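Local coordinates for putative cell adhesion protein (Parabacteroides distasonis, PDB 3LIU), which is a putative fimbrillin of the FimA/Mfa1 family that probably serves as a building block of cell-surface pili and takes part in adhesion, at residues Tyr332-Asp344 and Ile379-Pro391. Numbering follows the deposited sequence.
Sequences YYAIPVGEEVTID and ISTNVSASVKVEP
Thr342 and the strand 383-391 are joined by two backbone hydrogen bonds: Thr342 N gives its proton to Val387 O at 2.9 Å, and Thr342 O receives that of Val389 N. Both are close to linear, with N-H...O angles of 174° and 175°. They flank Lys388, so Thr342 and Lys388 form a single parallel bridge, which waters extend at both ends. One joins Glu340 O to Val387 N; another links Asp344 N with Val389 O.

From Val389 CB, 3.9 Å from Thr342 O, the two methyls part. CG2, anti to the carbonyl carbon, reaches Val341 CG1 at 3.7 Å, whereas CG1, anti to the backbone N, meets Ile343 CD1 at 3.9 Å, the two side chains running alongside each other in the same direction. Tyr358 and Tyr360 of the antiparallel neighbour 358-366 also touch Val389.

The type II turn Pro336-Glu339 separates this backbone pairing from a side-chain-mediated one between strands of different sheets, since 332-336 pairs with 308-319 and 383-391 with 358-366, an arrangement consistent with the beta-sandwich character of fimbrillins. Strand 332-336 crosses 383-391 with axes 8.1 Å apart at -38°, too distant for backbone pairing, and side chains fill the interval. Ile335 CD1 lies 3.9 Å from Val383 CG1 and equally near Ala385 CB.

Farther along, Tyr333 CD2 approaches Val383 CB at 3.8 Å, the ring meeting it obliquely. CE2 passes near Asn382 O, and the ring hydroxyl continues to a hydrogen bond with Gly368 O. Beside this ring a water lies within hydrogen-bonding distance of both Tyr332 O and Thr381 O.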
loop_
_atom_site.group_PDB
_atom_site.type_symbol
_atom_site.label_atom_id
_atom_site.label_comp_id
_atom_site.label_asym_id
_atom_site.label_seq_id
_atom_site.Cartn_x
_atom_site.Cartn_y
_atom_site.Cartn_z
ATOM N N TYR A 332 1.667 2.141 25.453
ATOM C CA TYR A 332 1.617 1.645 24.084
ATOM C C TYR A 332 0.914 0.294 23.946
ATOM O O TYR A 332 1.024 -0.613 24.805
ATOM C CB TYR A 332 3.022 1.479 23.494
ATOM C CG TYR A 332 3.804 2.724 23.334
ATOM C CD1 TYR A 332 3.713 3.476 22.176
ATOM C CD2 TYR A 332 4.670 3.166 24.345
ATOM C CE1 TYR A 332 4.449 4.624 22.026
ATOM C CE2 TYR A 332 5.391 4.344 24.206
ATOM C CZ TYR A 332 5.283 5.069 23.035
ATOM O OH TYR A 332 5.987 6.261 22.873
ATOM N N TYR A 333 0.242 0.163 22.809
ATOM C CA TYR A 333 -0.454 -1.049 22.394
ATOM C C TYR A 333 -0.169 -1.270 20.893
ATOM O O TYR A 333 -0.490 -0.395 20.040
ATOM C CB TYR A 333 -1.951 -0.896 22.614
ATOM C CG TYR A 333 -2.353 -0.533 24.028
ATOM C CD1 TYR A 333 -2.368 0.785 24.437
ATOM C CD2 TYR A 333 -2.722 -1.519 24.954
ATOM C CE1 TYR A 333 -2.755 1.149 25.733
ATOM C CE2 TYR A 333 -3.089 -1.187 26.247
ATOM C CZ TYR A 333 -3.125 0.176 26.622
ATOM O OH TYR A 333 -3.494 0.543 27.885
ATOM N N ALA A 334 0.475 -2.395 20.581
ATOM C CA ALA A 334 0.878 -2.726 19.220
ATOM C C ALA A 334 0.075 -3.881 18.641
ATOM O O ALA A 334 -0.156 -4.866 19.343
ATOM C CB ALA A 334 2.380 -3.069 19.200
ATOM N N ILE A 335 -0.244 -3.783 17.355
ATOM C CA ILE A 335 -1.089 -4.713 16.604
ATOM C C ILE A 335 -0.427 -5.103 15.300
ATOM O O ILE A 335 -0.162 -4.240 14.469
ATOM C CB ILE A 335 -2.418 -3.960 16.216
ATOM C CG1 ILE A 335 -3.233 -3.701 17.472
ATOM C CG2 ILE A 335 -3.254 -4.668 15.193
ATOM C CD1 ILE A 335 -3.172 -4.809 18.455
ATOM N N PRO A 336 -0.212 -6.403 15.070
ATOM C CA PRO A 336 0.208 -6.802 13.737
ATOM C C PRO A 336 -0.954 -6.760 12.755
ATOM O O PRO A 336 -1.907 -7.525 12.900
ATOM C CB PRO A 336 0.742 -8.224 13.932
ATOM C CG PRO A 336 0.306 -8.640 15.305
ATOM C CD PRO A 336 -0.471 -7.555 15.944
ATOM N N VAL A 337 -0.850 -5.896 11.745
ATOM C CA VAL A 337 -1.974 -5.611 10.835
ATOM C C VAL A 337 -2.254 -6.807 9.919
ATOM O O VAL A 337 -1.461 -7.186 9.054
ATOM C CB VAL A 337 -1.749 -4.315 10.038
ATOM C CG1 VAL A 337 -2.962 -3.998 9.093
ATOM C CG2 VAL A 337 -1.565 -3.140 11.007
ATOM N N GLY A 338 -3.421 -7.390 10.106
ATOM C CA GLY A 338 -3.898 -8.422 9.210
ATOM C C GLY A 338 -3.538 -9.841 9.591
ATOM O O GLY A 338 -3.696 -10.759 8.792
ATOM N N GLU A 339 -3.051 -10.025 10.802
ATOM C CA GLU A 339 -2.854 -11.353 11.356
ATOM C C GLU A 339 -4.152 -12.190 11.319
ATOM O O GLU A 339 -4.152 -13.398 11.034
ATOM C CB GLU A 339 -2.353 -11.179 12.778
ATOM C CG GLU A 339 -2.288 -12.475 13.580
ATOM C CD GLU A 339 -1.697 -12.254 14.966
ATOM O OE1 GLU A 339 -2.135 -11.318 15.677
ATOM O OE2 GLU A 339 -0.780 -13.002 15.323
ATOM N N GLU A 340 -5.249 -11.515 11.626
ATOM C CA GLU A 340 -6.613 -12.009 11.446
ATOM C C GLU A 340 -7.466 -10.814 10.953
ATOM O O GLU A 340 -7.415 -9.697 11.536
ATOM C CB GLU A 340 -7.146 -12.583 12.774
ATOM C CG GLU A 340 -8.566 -13.190 12.708
ATOM C CD GLU A 340 -8.617 -14.532 11.972
ATOM O OE1 GLU A 340 -7.567 -15.164 11.838
ATOM O OE2 GLU A 340 -9.707 -14.961 11.546
ATOM N N VAL A 341 -8.223 -11.041 9.891
ATOM C CA VAL A 341 -9.098 -10.029 9.319
ATOM C C VAL A 341 -10.525 -10.574 9.130
ATOM O O VAL A 341 -10.746 -11.791 8.995
ATOM C CB VAL A 341 -8.559 -9.479 7.988
ATOM C CG1 VAL A 341 -7.138 -8.925 8.210
ATOM C CG2 VAL A 341 -8.563 -10.573 6.853
ATOM N N THR A 342 -11.473 -9.647 9.159
ATOM C CA THR A 342 -12.832 -9.827 8.693
ATOM C C THR A 342 -12.851 -9.244 7.308
ATOM O O THR A 342 -12.384 -8.118 7.097
ATOM C CB THR A 342 -13.822 -9.113 9.669
ATOM O OG1 THR A 342 -13.861 -9.872 10.869
ATOM C CG2 THR A 342 -15.283 -9.032 9.130
ATOM N N ILE A 343 -13.309 -10.033 6.352
ATOM C CA ILE A 343 -13.282 -9.662 4.927
ATOM C C ILE A 343 -14.636 -10.078 4.338
ATOM O O ILE A 343 -15.337 -10.884 4.947
ATOM C CB ILE A 343 -12.017 -10.280 4.203
ATOM C CG1 ILE A 343 -11.770 -9.623 2.845
ATOM C CG2 ILE A 343 -12.123 -11.800 4.056
ATOM C CD1 ILE A 343 -10.329 -9.791 2.313
ATOM N N ASP A 344 -15.015 -9.456 3.220
ATOM C CA ASP A 344 -16.315 -9.631 2.541
ATOM C C ASP A 344 -17.475 -9.567 3.495
ATOM O O ASP A 344 -18.353 -10.419 3.459
ATOM C CB ASP A 344 -16.390 -10.961 1.774
ATOM C CG ASP A 344 -15.325 -11.076 0.702
ATOM O OD1 ASP A 344 -14.962 -10.043 0.086
ATOM O OD2 ASP A 344 -14.850 -12.209 0.461
ATOM N N ILE A 379 4.014 -7.620 30.731
ATOM C CA ILE A 379 3.140 -8.615 31.354
ATOM C C ILE A 379 2.053 -9.137 30.429
ATOM O O ILE A 379 1.943 -10.324 30.273
ATOM C CB ILE A 379 2.515 -8.125 32.696
ATOM C CG1 ILE A 379 3.600 -7.560 33.618
ATOM C CG2 ILE A 379 1.806 -9.281 33.393
ATOM C CD1 ILE A 379 3.123 -6.420 34.500
ATOM N N SER A 380 1.268 -8.261 29.807
ATOM C CA SER A 380 0.212 -8.660 28.852
ATOM C C SER A 380 0.000 -7.533 27.871
ATOM O O SER A 380 0.144 -6.347 28.238
ATOM C CB SER A 380 -1.129 -8.880 29.551
ATOM O OG SER A 380 -0.972 -9.369 30.866
ATOM N N THR A 381 -0.376 -7.886 26.647
ATOM C CA THR A 381 -0.636 -6.892 25.606
ATOM C C THR A 381 -1.771 -5.935 26.046
ATOM O O THR A 381 -1.709 -4.737 25.806
ATOM C CB THR A 381 -1.019 -7.577 24.274
ATOM O OG1 THR A 381 -2.209 -8.344 24.477
ATOM C CG2 THR A 381 0.104 -8.524 23.754
ATOM N N ASN A 382 -2.781 -6.487 26.707
ATOM C CA ASN A 382 -3.972 -5.738 27.191
ATOM C C ASN A 382 -4.755 -5.006 26.101
ATOM O O ASN A 382 -5.430 -3.988 26.357
ATOM C CB ASN A 382 -3.592 -4.785 28.334
ATOM C CG ASN A 382 -3.344 -5.523 29.626
ATOM O OD1 ASN A 382 -3.917 -6.581 29.845
ATOM N ND2 ASN A 382 -2.505 -4.974 30.484
ATOM N N VAL A 383 -4.712 -5.570 24.897
ATOM C CA VAL A 383 -5.433 -5.030 23.764
ATOM C C VAL A 383 -5.981 -6.173 22.927
ATOM O O VAL A 383 -5.365 -7.203 22.788
ATOM C CB VAL A 383 -4.570 -4.071 22.919
ATOM C CG1 VAL A 383 -3.332 -4.770 22.333
ATOM C CG2 VAL A 383 -5.422 -3.406 21.827
ATOM N N SER A 384 -7.197 -5.990 22.450
ATOM C CA SER A 384 -7.845 -6.899 21.520
ATOM C C SER A 384 -8.158 -6.062 20.267
ATOM O O SER A 384 -8.554 -4.878 20.387
ATOM C CB SER A 384 -9.117 -7.435 22.169
ATOM O OG SER A 384 -9.926 -8.061 21.218
ATOM N N ALA A 385 -7.894 -6.621 19.086
ATOM C CA ALA A 385 -8.094 -5.905 17.841
ATOM C C ALA A 385 -9.019 -6.646 16.889
ATOM O O ALA A 385 -8.947 -7.837 16.765
ATOM C CB ALA A 385 -6.747 -5.653 17.144
ATOM N N SER A 386 -9.867 -5.880 16.228
ATOM C CA SER A 386 -10.729 -6.298 15.175
ATOM C C SER A 386 -10.351 -5.464 13.942
ATOM O O SER A 386 -10.446 -4.218 13.970
ATOM C CB SER A 386 -12.152 -5.962 15.584
ATOM O OG SER A 386 -13.050 -6.209 14.537
ATOM N N VAL A 387 -9.953 -6.162 12.876
ATOM C CA VAL A 387 -9.490 -5.554 11.641
ATOM C C VAL A 387 -10.453 -5.927 10.504
ATOM O O VAL A 387 -10.581 -7.096 10.152
ATOM C CB VAL A 387 -8.039 -5.989 11.354
ATOM C CG1 VAL A 387 -7.444 -5.309 10.144
ATOM C CG2 VAL A 387 -7.150 -5.710 12.609
ATOM N N LYS A 388 -11.141 -4.922 9.951
ATOM C CA LYS A 388 -11.955 -5.090 8.753
ATOM C C LYS A 388 -11.136 -4.722 7.572
ATOM O O LYS A 388 -10.495 -3.658 7.559
ATOM C CB LYS A 388 -13.145 -4.160 8.728
ATOM C CG LYS A 388 -14.188 -4.438 9.756
ATOM C CD LYS A 388 -15.342 -3.459 9.558
ATOM C CE LYS A 388 -16.395 -3.562 10.664
ATOM N NZ LYS A 388 -17.400 -2.472 10.483
ATOM N N VAL A 389 -11.179 -5.584 6.573
ATOM C CA VAL A 389 -10.597 -5.324 5.290
ATOM C C VAL A 389 -11.708 -5.157 4.250
ATOM O O VAL A 389 -12.596 -6.001 4.142
ATOM C CB VAL A 389 -9.653 -6.468 4.852
ATOM C CG1 VAL A 389 -9.187 -6.233 3.424
ATOM C CG2 VAL A 389 -8.458 -6.534 5.785
ATOM N N GLU A 390 -11.606 -4.059 3.502
ATOM C CA GLU A 390 -12.529 -3.647 2.454
ATOM C C GLU A 390 -11.714 -3.391 1.198
ATOM O O GLU A 390 -10.670 -2.732 1.289
ATOM C CB GLU A 390 -13.177 -2.300 2.824
ATOM C CG GLU A 390 -13.554 -2.104 4.299
ATOM C CD GLU A 390 -14.931 -2.639 4.658
ATOM O OE1 GLU A 390 -15.651 -3.154 3.764
ATOM O OE2 GLU A 390 -15.296 -2.536 5.854
ATOM N N PRO A 391 -12.162 -3.894 0.021
ATOM C CA PRO A 391 -11.517 -3.413 -1.210
ATOM C C PRO A 391 -11.672 -1.905 -1.351
ATOM O O PRO A 391 -12.638 -1.329 -0.879
ATOM C CB PRO A 391 -12.230 -4.183 -2.352
ATOM C CG PRO A 391 -13.397 -4.837 -1.751
ATOM C CD PRO A 391 -13.106 -4.994 -0.259
HETATM O O HOH W 1 0.466 -3.266 25.278
HETATM O O HOH W 2 -9.835 -9.300 12.876
HETATM O O HOH W 3 -13.867 -7.010 1.979
#